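Local structure of a novel designed pore protein (Synthetic construct, 6TMS) at residues D3-L8 with S64-S69; K10-A15 with I60-L65; K17-L22 with L53-L58. The protein is a synthetic helical hairpin probably designed to form a pore by assembling with copies of itself. All coordinates share one frame; numbering follows the deposited sequence.

Contact 1 (D3-L8 with S64-S69); sequences DEIRKL and SLLLSS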
ATOM      1  N   ASP F   3      22.871   8.275 -18.517  1.00 61.19           N
ATOM      2  CA  ASP F   3      21.579   8.234 -19.169  1.00 63.27           C
ATOM      3  C   ASP F   3      20.564   7.474 -18.328  1.00 68.78           C
ATOM      4  O   ASP F   3      19.343   7.711 -18.429  1.00 62.48           O
ATOM      5  CB  ASP F   3      21.791   7.632 -20.552  1.00 63.08           C
ATOM      6  CG  ASP F   3      20.489   7.368 -21.308  1.00 63.40           C
ATOM      7  OD1 ASP F   3      19.398   7.637 -20.755  1.00 68.58           O
ATOM      8  OD2 ASP F   3      20.562   7.008 -22.516  1.00 62.77           O
ATOM      9  N   GLU F   4      21.047   6.581 -17.474  1.00 69.42           N
ATOM     10  CA  GLU F   4      20.134   5.783 -16.680  1.00 51.85           C
ATOM     11  C   GLU F   4      19.341   6.622 -15.677  1.00 54.09           C
ATOM     12  O   GLU F   4      18.108   6.542 -15.651  1.00 52.71           O
ATOM     13  CB  GLU F   4      20.918   4.669 -16.000  1.00 49.00           C
ATOM     14  CG  GLU F   4      20.066   3.703 -15.208  1.00 46.50           C
ATOM     15  CD  GLU F   4      18.759   3.277 -15.899  1.00 44.92           C
ATOM     16  OE1 GLU F   4      18.004   4.156 -16.359  1.00 46.77           O
ATOM     17  OE2 GLU F   4      18.454   2.060 -15.943  1.00 39.90           O
ATOM     18  N   ILE F   5      19.991   7.479 -14.888  1.00 50.10           N
ATOM     19  CA  ILE F   5      19.170   8.282 -13.980  1.00 53.13           C
ATOM     20  C   ILE F   5      18.379   9.346 -14.731  1.00 56.97           C
ATOM     21  O   ILE F   5      17.438   9.902 -14.155  1.00 56.64           O
ATOM     22  CB  ILE F   5      19.941   8.891 -12.787  1.00 63.31           C
ATOM     23  CG1 ILE F   5      20.030   7.861 -11.645  1.00 66.99           C
ATOM     24  CG2 ILE F   5      19.217  10.122 -12.200  1.00 53.57           C
ATOM     25  CD1 ILE F   5      20.894   8.281 -10.403  1.00 53.90           C
ATOM     26  N   ARG F   6      18.774   9.718 -15.968  1.00 58.21           N
ATOM     27  CA  ARG F   6      17.910  10.644 -16.710  1.00 58.19           C
ATOM     28  C   ARG F   6      16.579   9.990 -17.065  1.00 56.08           C
ATOM     29  O   ARG F   6      15.534  10.649 -17.061  1.00 53.73           O
ATOM     30  CB  ARG F   6      18.570  11.037 -18.033  1.00 57.56           C
ATOM     31  CG  ARG F   6      19.865  11.876 -18.045  1.00 55.90           C
ATOM     32  CD  ARG F   6      20.260  11.994 -19.542  1.00 55.64           C
ATOM     33  NE  ARG F   6      21.442  12.785 -19.905  1.00 54.04           N
ATOM     34  CZ  ARG F   6      21.954  12.806 -21.138  1.00 58.15           C
ATOM     35  NH1 ARG F   6      21.413  12.065 -22.098  1.00 54.61           N
ATOM     36  NH2 ARG F   6      23.073  13.476 -21.382  1.00 56.04           N
ATOM     37  N   LYS F   7      16.622   8.708 -17.437  1.00 55.57           N
ATOM     38  CA  LYS F   7      15.404   7.970 -17.760  1.00 52.39           C
ATOM     39  C   LYS F   7      14.627   7.675 -16.500  1.00 49.35           C
ATOM     40  O   LYS F   7      13.390   7.680 -16.496  1.00 46.60           O
ATOM     41  CB  LYS F   7      15.775   6.689 -18.516  1.00 53.50           C
ATOM     42  CG  LYS F   7      14.610   5.909 -19.217  1.00 51.27           C
ATOM     43  CD  LYS F   7      13.924   6.691 -20.369  1.00 52.02           C
ATOM     44  CE  LYS F   7      12.540   6.131 -20.813  1.00 50.03           C
ATOM     45  NZ  LYS F   7      12.436   4.667 -21.123  1.00 48.77           N
ATOM     46  N   LEU F   8      15.340   7.457 -15.413  1.00 49.01           N
ATOM     47  CA  LEU F   8      14.655   7.394 -14.147  1.00 50.73           C
ATOM     48  C   LEU F   8      14.022   8.755 -13.832  1.00 45.63           C
ATOM     49  O   LEU F   8      12.859   8.830 -13.432  1.00 43.18           O
ATOM     50  CB  LEU F   8      15.640   6.916 -13.080  1.00 48.42           C
ATOM     51  CG  LEU F   8      15.054   6.756 -11.680  1.00 46.96           C
ATOM     52  CD1 LEU F   8      13.597   6.658 -11.805  1.00 45.08           C
ATOM     53  CD2 LEU F   8      15.565   5.542 -10.878  1.00 41.81           C
ATOM     54  N   SER F  64      13.764  11.110  -3.590  1.00 26.32           N
ATOM     55  CA  SER F  64      14.848  11.230  -2.630  1.00 29.79           C
ATOM     56  C   SER F  64      15.801  10.054  -2.677  1.00 28.72           C
ATOM     57  O   SER F  64      16.970  10.187  -2.316  1.00 31.27           O
ATOM     58  CB  SER F  64      14.278  11.432  -1.238  1.00 30.39           C
ATOM     59  OG  SER F  64      14.709  12.693  -0.763  1.00 30.06           O
ATOM     60  N   LEU F  65      15.308   8.879  -2.996  1.00 27.32           N
ATOM     61  CA  LEU F  65      16.210   7.761  -3.155  1.00 27.13           C
ATOM     62  C   LEU F  65      17.052   7.973  -4.374  1.00 28.79           C
ATOM     63  O   LEU F  65      18.228   7.607  -4.414  1.00 32.54           O
ATOM     64  CB  LEU F  65      15.410   6.478  -3.275  1.00 26.90           C
ATOM     65  CG  LEU F  65      15.234   5.786  -1.932  1.00 25.78           C
ATOM     66  CD1 LEU F  65      14.076   4.861  -1.889  1.00 23.53           C
ATOM     67  CD2 LEU F  65      16.487   4.949  -1.729  1.00 25.73           C
ATOM     68  N   LEU F  66      16.476   8.603  -5.366  1.00 31.02           N
ATOM     69  CA  LEU F  66      17.281   8.864  -6.522  1.00 33.19           C
ATOM     70  C   LEU F  66      18.306   9.919  -6.185  1.00 33.68           C
ATOM     71  O   LEU F  66      19.446   9.855  -6.647  1.00 34.25           O
ATOM     72  CB  LEU F  66      16.362   9.277  -7.654  1.00 34.39           C
ATOM     73  CG  LEU F  66      17.015   9.265  -9.019  1.00 44.16           C
ATOM     74  CD1 LEU F  66      17.516   7.849  -9.231  1.00 39.20           C
ATOM     75  CD2 LEU F  66      15.986   9.597 -10.106  1.00 41.18           C
ATOM     76  N   LEU F  67      17.946  10.824  -5.293  1.00 34.94           N
ATOM     77  CA  LEU F  67      18.883  11.841  -4.861  1.00 32.57           C
ATOM     78  C   LEU F  67      19.974  11.245  -3.995  1.00 35.73           C
ATOM     79  O   LEU F  67      21.094  11.761  -3.937  1.00 35.79           O
ATOM     80  CB  LEU F  67      18.090  12.893  -4.110  1.00 33.49           C
ATOM     81  CG  LEU F  67      18.820  14.023  -3.430  1.00 33.15           C
ATOM     82  CD1 LEU F  67      18.603  15.301  -4.218  1.00 34.21           C
ATOM     83  CD2 LEU F  67      18.282  14.154  -2.049  1.00 34.42           C
ATOM     84  N   SER F  68      19.668  10.140  -3.355  1.00 31.31           N
ATOM     85  CA  SER F  68      20.597   9.472  -2.478  1.00 32.95           C
ATOM     86  C   SER F  68      21.589   8.592  -3.203  1.00 44.76           C
ATOM     87  O   SER F  68      22.597   8.206  -2.611  1.00 35.02           O
ATOM     88  CB  SER F  68      19.793   8.624  -1.520  1.00 35.01           C
ATOM     89  OG  SER F  68      20.613   7.625  -0.975  1.00 34.15           O
ATOM     90  N   SER F  69      21.346   8.290  -4.461  1.00 49.84           N
ATOM     91  CA  SER F  69      22.242   7.453  -5.225  1.00 32.24           C
ATOM     92  C   SER F  69      22.609   8.113  -6.521  1.00 30.14           C
ATOM     93  O   SER F  69      23.048   9.251  -6.510  1.00 29.78           O
ATOM     94  CB  SER F  69      21.586   6.104  -5.466  1.00 29.55           C
ATOM     95  OG  SER F  69      20.464   6.245  -6.310  1.00 29.54           O
TER

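Contact 2 (K10-A15 with I60-L65); sequences KLLEEA and IIAISL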
ATOM      1  N   LYS F  10      13.031  10.871 -15.956  1.00 47.10           N
ATOM      2  CA  LYS F  10      11.939  10.937 -16.916  1.00 45.90           C
ATOM      3  C   LYS F  10      10.696  10.309 -16.331  1.00 46.03           C
ATOM      4  O   LYS F  10       9.601  10.892 -16.327  1.00 44.46           O
ATOM      5  CB  LYS F  10      12.406  10.178 -18.178  1.00 45.67           C
ATOM      6  CG  LYS F  10      11.620  10.354 -19.493  1.00 43.77           C
ATOM      7  CD  LYS F  10      10.754   9.151 -19.837  1.00 43.50           C
ATOM      8  CE  LYS F  10       9.374   9.603 -20.265  1.00 40.21           C
ATOM      9  NZ  LYS F  10       8.365   9.034 -19.332  1.00 38.06           N
ATOM     10  N   LEU F  11      10.880   9.113 -15.796  1.00 39.04           N
ATOM     11  CA  LEU F  11       9.799   8.375 -15.185  1.00 38.23           C
ATOM     12  C   LEU F  11       9.264   9.100 -13.974  1.00 40.49           C
ATOM     13  O   LEU F  11       8.051   9.233 -13.787  1.00 39.67           O
ATOM     14  CB  LEU F  11      10.344   7.014 -14.792  1.00 38.27           C
ATOM     15  CG  LEU F  11      10.627   6.141 -16.005  1.00 39.57           C
ATOM     16  CD1 LEU F  11      11.391   4.873 -15.617  1.00 39.80           C
ATOM     17  CD2 LEU F  11       9.310   5.832 -16.712  1.00 38.23           C
ATOM     18  N   LEU F  12      10.179   9.631 -13.182  1.00 43.35           N
ATOM     19  CA  LEU F  12       9.850  10.278 -11.927  1.00 42.89           C
ATOM     20  C   LEU F  12       9.106  11.592 -12.165  1.00 39.10           C
ATOM     21  O   LEU F  12       8.158  11.926 -11.440  1.00 39.37           O
ATOM     22  CB  LEU F  12      11.165  10.461 -11.154  1.00 40.74           C
ATOM     23  CG  LEU F  12      11.323  10.152  -9.640  1.00 38.76           C
ATOM     24  CD1 LEU F  12      10.402   9.035  -9.096  1.00 39.84           C
ATOM     25  CD2 LEU F  12      12.788   9.807  -9.269  1.00 39.18           C
ATOM     26  N   GLU F  13       9.503  12.329 -13.197  1.00 42.06           N
ATOM     27  CA  GLU F  13       8.852  13.583 -13.567  1.00 41.10           C
ATOM     28  C   GLU F  13       7.493  13.353 -14.233  1.00 41.89           C
ATOM     29  O   GLU F  13       6.553  14.145 -14.051  1.00 42.24           O
ATOM     30  CB  GLU F  13       9.798  14.378 -14.494  1.00 40.53           C
ATOM     31  CG  GLU F  13      10.915  15.205 -13.791  1.00 40.93           C
ATOM     32  CD  GLU F  13      11.961  15.869 -14.734  1.00 42.01           C
ATOM     33  OE1 GLU F  13      13.145  15.524 -14.569  1.00 42.35           O
ATOM     34  OE2 GLU F  13      11.648  16.655 -15.658  1.00 41.04           O
ATOM     35  N   GLU F  14       7.362  12.271 -14.993  1.00 40.93           N
ATOM     36  CA  GLU F  14       6.089  11.924 -15.611  1.00 41.55           C
ATOM     37  C   GLU F  14       5.083  11.476 -14.569  1.00 40.48           C
ATOM     38  O   GLU F  14       3.874  11.787 -14.641  1.00 44.48           O
ATOM     39  CB  GLU F  14       6.406  10.823 -16.625  1.00 38.68           C
ATOM     40  CG  GLU F  14       5.303   9.876 -17.065  1.00 36.44           C
ATOM     41  CD  GLU F  14       5.228   8.564 -16.269  1.00 37.42           C
ATOM     42  OE1 GLU F  14       6.258   8.059 -15.759  1.00 36.56           O
ATOM     43  OE2 GLU F  14       4.111   8.009 -16.207  1.00 36.43           O
ATOM     44  N   ALA F  15       5.612  10.833 -13.540  1.00 39.85           N
ATOM     45  CA  ALA F  15       4.815  10.400 -12.411  1.00 36.10           C
ATOM     46  C   ALA F  15       4.298  11.589 -11.628  1.00 37.07           C
ATOM     47  O   ALA F  15       3.106  11.665 -11.299  1.00 40.99           O
ATOM     48  CB  ALA F  15       5.690   9.521 -11.526  1.00 35.32           C
ATOM     49  N   ILE F  60       7.739  11.030  -3.330  1.00 21.49           N
ATOM     50  CA  ILE F  60       8.844  11.748  -2.721  1.00 21.77           C
ATOM     51  C   ILE F  60       9.939  10.780  -2.323  1.00 22.77           C
ATOM     52  O   ILE F  60      11.123  11.105  -2.406  1.00 21.85           O
ATOM     53  CB  ILE F  60       8.335  12.618  -1.556  1.00 23.75           C
ATOM     54  CG1 ILE F  60       7.750  13.965  -2.036  1.00 38.31           C
ATOM     55  CG2 ILE F  60       9.443  12.945  -0.594  1.00 26.70           C
ATOM     56  CD1 ILE F  60       6.812  13.950  -3.233  1.00 25.16           C
ATOM     57  N   ILE F  61       9.595   9.578  -1.900  1.00 19.82           N
ATOM     58  CA  ILE F  61      10.655   8.642  -1.582  1.00 19.97           C
ATOM     59  C   ILE F  61      11.417   8.272  -2.834  1.00 20.24           C
ATOM     60  O   ILE F  61      12.635   8.119  -2.811  1.00 23.16           O
ATOM     61  CB  ILE F  61      10.058   7.418  -0.878  1.00 19.10           C
ATOM     62  CG1 ILE F  61       9.668   7.809   0.549  1.00 21.32           C
ATOM     63  CG2 ILE F  61      11.015   6.236  -0.919  1.00 20.35           C
ATOM     64  CD1 ILE F  61       8.541   7.021   1.147  1.00 21.54           C
ATOM     65  N   ALA F  62      10.739   8.148  -3.954  1.00 20.92           N
ATOM     66  CA  ALA F  62      11.501   7.835  -5.144  1.00 22.23           C
ATOM     67  C   ALA F  62      12.401   9.003  -5.517  1.00 22.26           C
ATOM     68  O   ALA F  62      13.585   8.820  -5.816  1.00 30.26           O
ATOM     69  CB  ALA F  62      10.555   7.449  -6.266  1.00 23.01           C
ATOM     70  N   ILE F  63      11.885  10.223  -5.436  1.00 25.10           N
ATOM     71  CA  ILE F  63      12.724  11.364  -5.760  1.00 26.89           C
ATOM     72  C   ILE F  63      13.965  11.337  -4.878  1.00 27.61           C
ATOM     73  O   ILE F  63      15.095  11.526  -5.338  1.00 29.50           O
ATOM     74  CB  ILE F  63      11.927  12.670  -5.580  1.00 24.18           C
ATOM     75  CG1 ILE F  63      10.686  12.729  -6.495  1.00 26.70           C
ATOM     76  CG2 ILE F  63      12.820  13.869  -5.899  1.00 26.82           C
ATOM     77  CD1 ILE F  63       9.604  13.722  -6.010  1.00 26.45           C
ATOM     78  N   SER F  64      13.764  11.110  -3.590  1.00 26.32           N
ATOM     79  CA  SER F  64      14.848  11.230  -2.630  1.00 29.79           C
ATOM     80  C   SER F  64      15.801  10.054  -2.677  1.00 28.72           C
ATOM     81  O   SER F  64      16.970  10.187  -2.316  1.00 31.27           O
ATOM     82  CB  SER F  64      14.278  11.432  -1.238  1.00 30.39           C
ATOM     83  OG  SER F  64      14.709  12.693  -0.763  1.00 30.06           O
ATOM     84  N   LEU F  65      15.308   8.879  -2.996  1.00 27.32           N
ATOM     85  CA  LEU F  65      16.210   7.761  -3.155  1.00 27.13           C
ATOM     86  C   LEU F  65      17.052   7.973  -4.374  1.00 28.79           C
ATOM     87  O   LEU F  65      18.228   7.607  -4.414  1.00 32.54           O
ATOM     88  CB  LEU F  65      15.410   6.478  -3.275  1.00 26.90           C
ATOM     89  CG  LEU F  65      15.234   5.786  -1.932  1.00 25.78           C
ATOM     90  CD1 LEU F  65      14.076   4.861  -1.889  1.00 23.53           C
ATOM     91  CD2 LEU F  65      16.487   4.949  -1.729  1.00 25.73           C
TER

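Contact 3 (K17-L22 with L53-L58); sequences KKLYKL and LIAESL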
ATOM      1  N   LYS F  17       3.762  14.405 -12.806  1.00 40.61           N
ATOM      2  CA  LYS F  17       2.801  15.112 -13.633  1.00 43.48           C
ATOM      3  C   LYS F  17       1.416  14.450 -13.495  1.00 42.93           C
ATOM      4  O   LYS F  17       0.389  15.143 -13.346  1.00 41.96           O
ATOM      5  CB  LYS F  17       3.432  15.214 -15.051  1.00 84.76           C
ATOM      6  CG  LYS F  17       2.662  15.748 -16.274  1.00 64.84           C
ATOM      7  CD  LYS F  17       2.375  14.705 -17.313  1.00 42.99           C
ATOM      8  CE  LYS F  17       0.900  14.530 -17.460  1.00 40.58           C
ATOM      9  NZ  LYS F  17       0.605  13.133 -17.798  1.00 37.85           N
ATOM     10  N   LYS F  18       1.361  13.121 -13.372  1.00 42.71           N
ATOM     11  CA  LYS F  18       0.044  12.519 -13.111  1.00 42.37           C
ATOM     12  C   LYS F  18      -0.453  12.602 -11.655  1.00 49.39           C
ATOM     13  O   LYS F  18      -1.670  12.601 -11.442  1.00 43.39           O
ATOM     14  CB  LYS F  18       0.022  11.079 -13.581  1.00 36.97           C
ATOM     15  CG  LYS F  18       0.761  10.961 -14.864  1.00 37.11           C
ATOM     16  CD  LYS F  18       0.621   9.642 -15.576  1.00 30.75           C
ATOM     17  CE  LYS F  18       1.432   8.508 -15.000  1.00 30.76           C
ATOM     18  NZ  LYS F  18       1.291   7.319 -15.899  1.00 29.00           N
ATOM     19  N   LEU F  19       0.417  12.565 -10.636  1.00 40.69           N
ATOM     20  CA  LEU F  19      -0.080  12.663  -9.258  1.00 41.81           C
ATOM     21  C   LEU F  19      -0.875  13.932  -9.108  1.00 42.17           C
ATOM     22  O   LEU F  19      -1.907  13.989  -8.427  1.00 41.32           O
ATOM     23  CB  LEU F  19       1.071  12.698  -8.248  1.00 37.91           C
ATOM     24  CG  LEU F  19       0.662  12.815  -6.767  1.00 34.21           C
ATOM     25  CD1 LEU F  19      -0.047  11.542  -6.325  1.00 28.61           C
ATOM     26  CD2 LEU F  19       1.826  13.115  -5.852  1.00 30.72           C
ATOM     27  N   TYR F  20      -0.320  14.979  -9.676  1.00 42.57           N
ATOM     28  CA  TYR F  20      -0.883  16.297  -9.574  1.00 40.69           C
ATOM     29  C   TYR F  20      -2.197  16.371 -10.348  1.00 42.73           C
ATOM     30  O   TYR F  20      -3.174  17.013  -9.901  1.00 40.38           O
ATOM     31  CB  TYR F  20       0.222  17.194 -10.115  1.00 42.15           C
ATOM     32  CG  TYR F  20       1.528  17.049  -9.315  1.00 40.93           C
ATOM     33  CD1 TYR F  20       1.579  16.299  -8.154  1.00 37.71           C
ATOM     34  CD2 TYR F  20       2.677  17.729  -9.679  1.00 42.69           C
ATOM     35  CE1 TYR F  20       2.731  16.202  -7.415  1.00 36.74           C
ATOM     36  CE2 TYR F  20       3.835  17.642  -8.924  1.00 44.61           C
ATOM     37  CZ  TYR F  20       3.850  16.881  -7.799  1.00 37.84           C
ATOM     38  OH  TYR F  20       5.001  16.804  -7.058  1.00 36.21           O
ATOM     39  N   LYS F  21      -2.241  15.585 -11.438  1.00 48.40           N
ATOM     40  CA  LYS F  21      -3.425  15.409 -12.280  1.00 45.81           C
ATOM     41  C   LYS F  21      -4.562  14.772 -11.486  1.00 37.95           C
ATOM     42  O   LYS F  21      -5.707  15.262 -11.456  1.00 36.22           O
ATOM     43  CB  LYS F  21      -2.940  14.530 -13.473  1.00 49.05           C
ATOM     44  CG  LYS F  21      -3.866  13.651 -14.376  1.00 60.50           C
ATOM     45  CD  LYS F  21      -3.262  12.252 -14.662  1.00 39.72           C
ATOM     46  CE  LYS F  21      -3.935  11.220 -13.806  1.00 34.89           C
ATOM     47  NZ  LYS F  21      -3.814   9.865 -14.350  1.00 31.11           N
ATOM     48  N   LEU F  22      -4.238  13.738 -10.754  1.00 46.28           N
ATOM     49  CA  LEU F  22      -5.265  13.077  -9.992  1.00 41.02           C
ATOM     50  C   LEU F  22      -5.574  13.822  -8.713  1.00 35.09           C
ATOM     51  O   LEU F  22      -6.618  13.599  -8.110  1.00 45.28           O
ATOM     52  CB  LEU F  22      -4.857  11.640  -9.749  1.00 41.96           C
ATOM     53  CG  LEU F  22      -6.133  10.811  -9.873  1.00 33.30           C
ATOM     54  CD1 LEU F  22      -6.605  10.795 -11.345  1.00 30.78           C
ATOM     55  CD2 LEU F  22      -5.998   9.410  -9.301  1.00 29.49           C
ATOM     56  N   LEU F  53      -2.504  10.433  -0.763  1.00 22.88           N
ATOM     57  CA  LEU F  53      -1.415  10.879   0.088  1.00 25.34           C
ATOM     58  C   LEU F  53      -0.243   9.903   0.045  1.00 23.08           C
ATOM     59  O   LEU F  53       0.922  10.322  -0.022  1.00 24.80           O
ATOM     60  CB  LEU F  53      -1.955  11.063   1.505  1.00 49.70           C
ATOM     61  CG  LEU F  53      -1.485  12.240   2.379  1.00 30.37           C
ATOM     62  CD1 LEU F  53      -0.219  11.855   3.098  1.00 27.01           C
ATOM     63  CD2 LEU F  53      -1.264  13.529   1.610  1.00 29.93           C
ATOM     64  N   ILE F  54      -0.518   8.600   0.036  1.00 22.14           N
ATOM     65  CA  ILE F  54       0.623   7.704  -0.051  1.00 23.99           C
ATOM     66  C   ILE F  54       1.250   7.819  -1.428  1.00 20.62           C
ATOM     67  O   ILE F  54       2.459   7.658  -1.569  1.00 21.55           O
ATOM     68  CB  ILE F  54       0.290   6.242   0.359  1.00 22.02           C
ATOM     69  CG1 ILE F  54       1.214   5.224  -0.320  1.00 25.04           C
ATOM     70  CG2 ILE F  54      -1.177   5.814   0.132  1.00 21.19           C
ATOM     71  CD1 ILE F  54       2.243   4.613   0.584  1.00 21.41           C
ATOM     72  N   ALA F  55       0.482   8.066  -2.474  1.00 23.69           N
ATOM     73  CA  ALA F  55       1.172   8.203  -3.744  1.00 23.06           C
ATOM     74  C   ALA F  55       2.092   9.412  -3.700  1.00 25.05           C
ATOM     75  O   ALA F  55       3.249   9.340  -4.124  1.00 19.83           O
ATOM     76  CB  ALA F  55       0.173   8.289  -4.886  1.00 22.96           C
ATOM     77  N   GLU F  56       1.633  10.502  -3.103  1.00 23.22           N
ATOM     78  CA  GLU F  56       2.516  11.647  -2.939  1.00 25.16           C
ATOM     79  C   GLU F  56       3.799  11.258  -2.213  1.00 25.12           C
ATOM     80  O   GLU F  56       4.914  11.507  -2.689  1.00 25.06           O
ATOM     81  CB  GLU F  56       1.740  12.718  -2.181  1.00 26.58           C
ATOM     82  CG  GLU F  56       2.360  14.098  -2.143  1.00 29.75           C
ATOM     83  CD  GLU F  56       1.312  15.175  -1.939  1.00 28.70           C
ATOM     84  OE1 GLU F  56       0.122  14.812  -1.900  1.00 27.64           O
ATOM     85  OE2 GLU F  56       1.649  16.378  -1.978  1.00 29.47           O
ATOM     86  N   SER F  57       3.659  10.590  -1.084  1.00 22.46           N
ATOM     87  CA  SER F  57       4.827  10.277  -0.279  1.00 21.95           C
ATOM     88  C   SER F  57       5.742   9.299  -0.976  1.00 21.82           C
ATOM     89  O   SER F  57       6.959   9.342  -0.795  1.00 22.04           O
ATOM     90  CB  SER F  57       4.387   9.692   1.043  1.00 22.27           C
ATOM     91  OG  SER F  57       3.746  10.657   1.838  1.00 22.94           O
ATOM     92  N   LEU F  58       5.171   8.312  -1.638  1.00 20.85           N
ATOM     93  CA  LEU F  58       6.002   7.345  -2.328  1.00 20.59           C
ATOM     94  C   LEU F  58       6.738   7.996  -3.468  1.00 18.20           C
ATOM     95  O   LEU F  58       7.916   7.722  -3.707  1.00 22.73           O
ATOM     96  CB  LEU F  58       5.127   6.208  -2.812  1.00 20.05           C
ATOM     97  CG  LEU F  58       4.934   5.145  -1.732  1.00 16.51           C
ATOM     98  CD1 LEU F  58       4.204   4.052  -2.329  1.00 19.73           C
ATOM     99  CD2 LEU F  58       6.251   4.569  -1.168  1.00 18.22           C
TER

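Contact 1 (D3-L8 with S64-S69)
Helix 2-32 and helix 39-68 run antiparallel here, nearest at Ile5 and Leu66, whose CA atoms stand 7.7 Å apart. No hydrogen bond links the two segments, and the contact is mainly one of aliphatic side chains. Leu66 reaches across between Ile5 and Leu8, residues nearly one turn apart on the facing helix. Its CG lies anti to the backbone N (chi1 -166°), which swings CG toward the facing helix, where the branch ends in two methyls. CD1 of Leu66 is shared, meeting CG1 of Ile5 at 3.5 Å and CD2 of Leu8 at 3.4 Å. The second methyl, CD2 of Leu66, faces CG of Leu8 at 3.4 Å and has CG2 of Ile5 farther off, at 3.9 Å. The two leucines meet tip to tip, whereas Ile5 slides past Leu66 in the opposite sense. This is the end of an antiparallel helical hairpin, where the two chain termini come together and the apolar seam between the helices runs out. With an alanine in place of Leu66 both methyls go, and Ile5 and Leu8 would probably lose the partner they share, opening a gap between the helices. At the very terminus, CD1 of Ile5 approaches the last residue of the chain, 4.2 Å from C of Ser69. Leu8 also packs on an apolar side chain of a neighbouring subunit, as does Glu4.

Contact 2 (K10-A15 with I60-L65)
The flat group that Leu12 meets is the peptide joining Ala62 to Ile63, and the leucine lies over its outward face while the inner face belongs to the helix itself. CD2 of Leu12 sits above that plane, 3.7 Å from O of Ala62 and 3.8 Å from CA of Ile63. CD1 of Leu12, also out of the plane, is displaced toward CB of Ala62, which it meets at 3.2 Å. The rest is aliphatic: CG of Leu12 lies 4.1 Å from CG1 of Ile63, the two side chains set at a slant to one another. With chi1 near -60°, Ile63 has CG1 beside its backbone N, from where it meets CG of Leu12. A single leucine set against Ala62 and Ile63, with Leu66 closing in from the next turn, is the interdigitated apolar packing of an antiparallel helical hairpin. The small Ala62 is consistent with the close approach of the helices, the CA atoms of Leu12 and Ile63 being 6.9 Å apart. Beyond the pair, Leu11 and Ile61 pack on apolar side chains of a neighbouring subunit, while Ile63 is covered by an apolar side chain of another.

Contact 3 (K17-L22 with L53-L58)
Leu19 and Glu56 mark the closest backbone approach of these antiparallel helices, 6.9 Å between their CA atoms. The leucine does the reaching: chi1 of 179° turns CG away from the backbone N and toward helix 39-68, and the two methyls part over the helix opposite. CD1 of Leu19 settles against CB of Ala55 at 3.6 Å. The other methyl, CD2 of Leu19, lies 3.3 Å from CA of Glu56 and then follows the side chain outward, 3.7 Å from CB and 3.9 Å from CG of Glu56. Glu56 continues in an extended chain that crosses the leucine at about a right angle, presenting its methylenes while its carboxylate goes on past the contact. Leu59 also touches Leu19, so this leucine is lodged among several residues of helix 39-68. Outside the apolar seam, Lys18 makes a salt bridge to Glu14 and another to an acidic side chain of a neighbouring subunit. Glu56 thus plays two parts, hydrocarbon toward Leu19 and acid at its end, where OE1 comes near OE2 of Glu23; if the two carboxylates are as near as modelled, one of them might hold a proton more readily.

In the fold
All three contacts join helix 2-32 to helix 39-68, forming one antiparallel seam read from the open end of the hairpin toward its middle. Ile5, Leu12 and Leu19 follow one another at seven-residue intervals, as do Ala55 with Ala62 and Glu56 with Ile63, the heptad spacing of a coiled coil. Contact 1, at the termini, is only partly buried yet covers the largest area; contacts 2 and 3 are buried, contact 3 near the centre of the chain. Branched side chains meet in contact 1; contacts 2 and 3 each set a leucine on an alanine and the following backbone, beside isoleucine in one and glutamate methylenes in the other. Contacts 1 and 2 touch through Leu66 and Leu12.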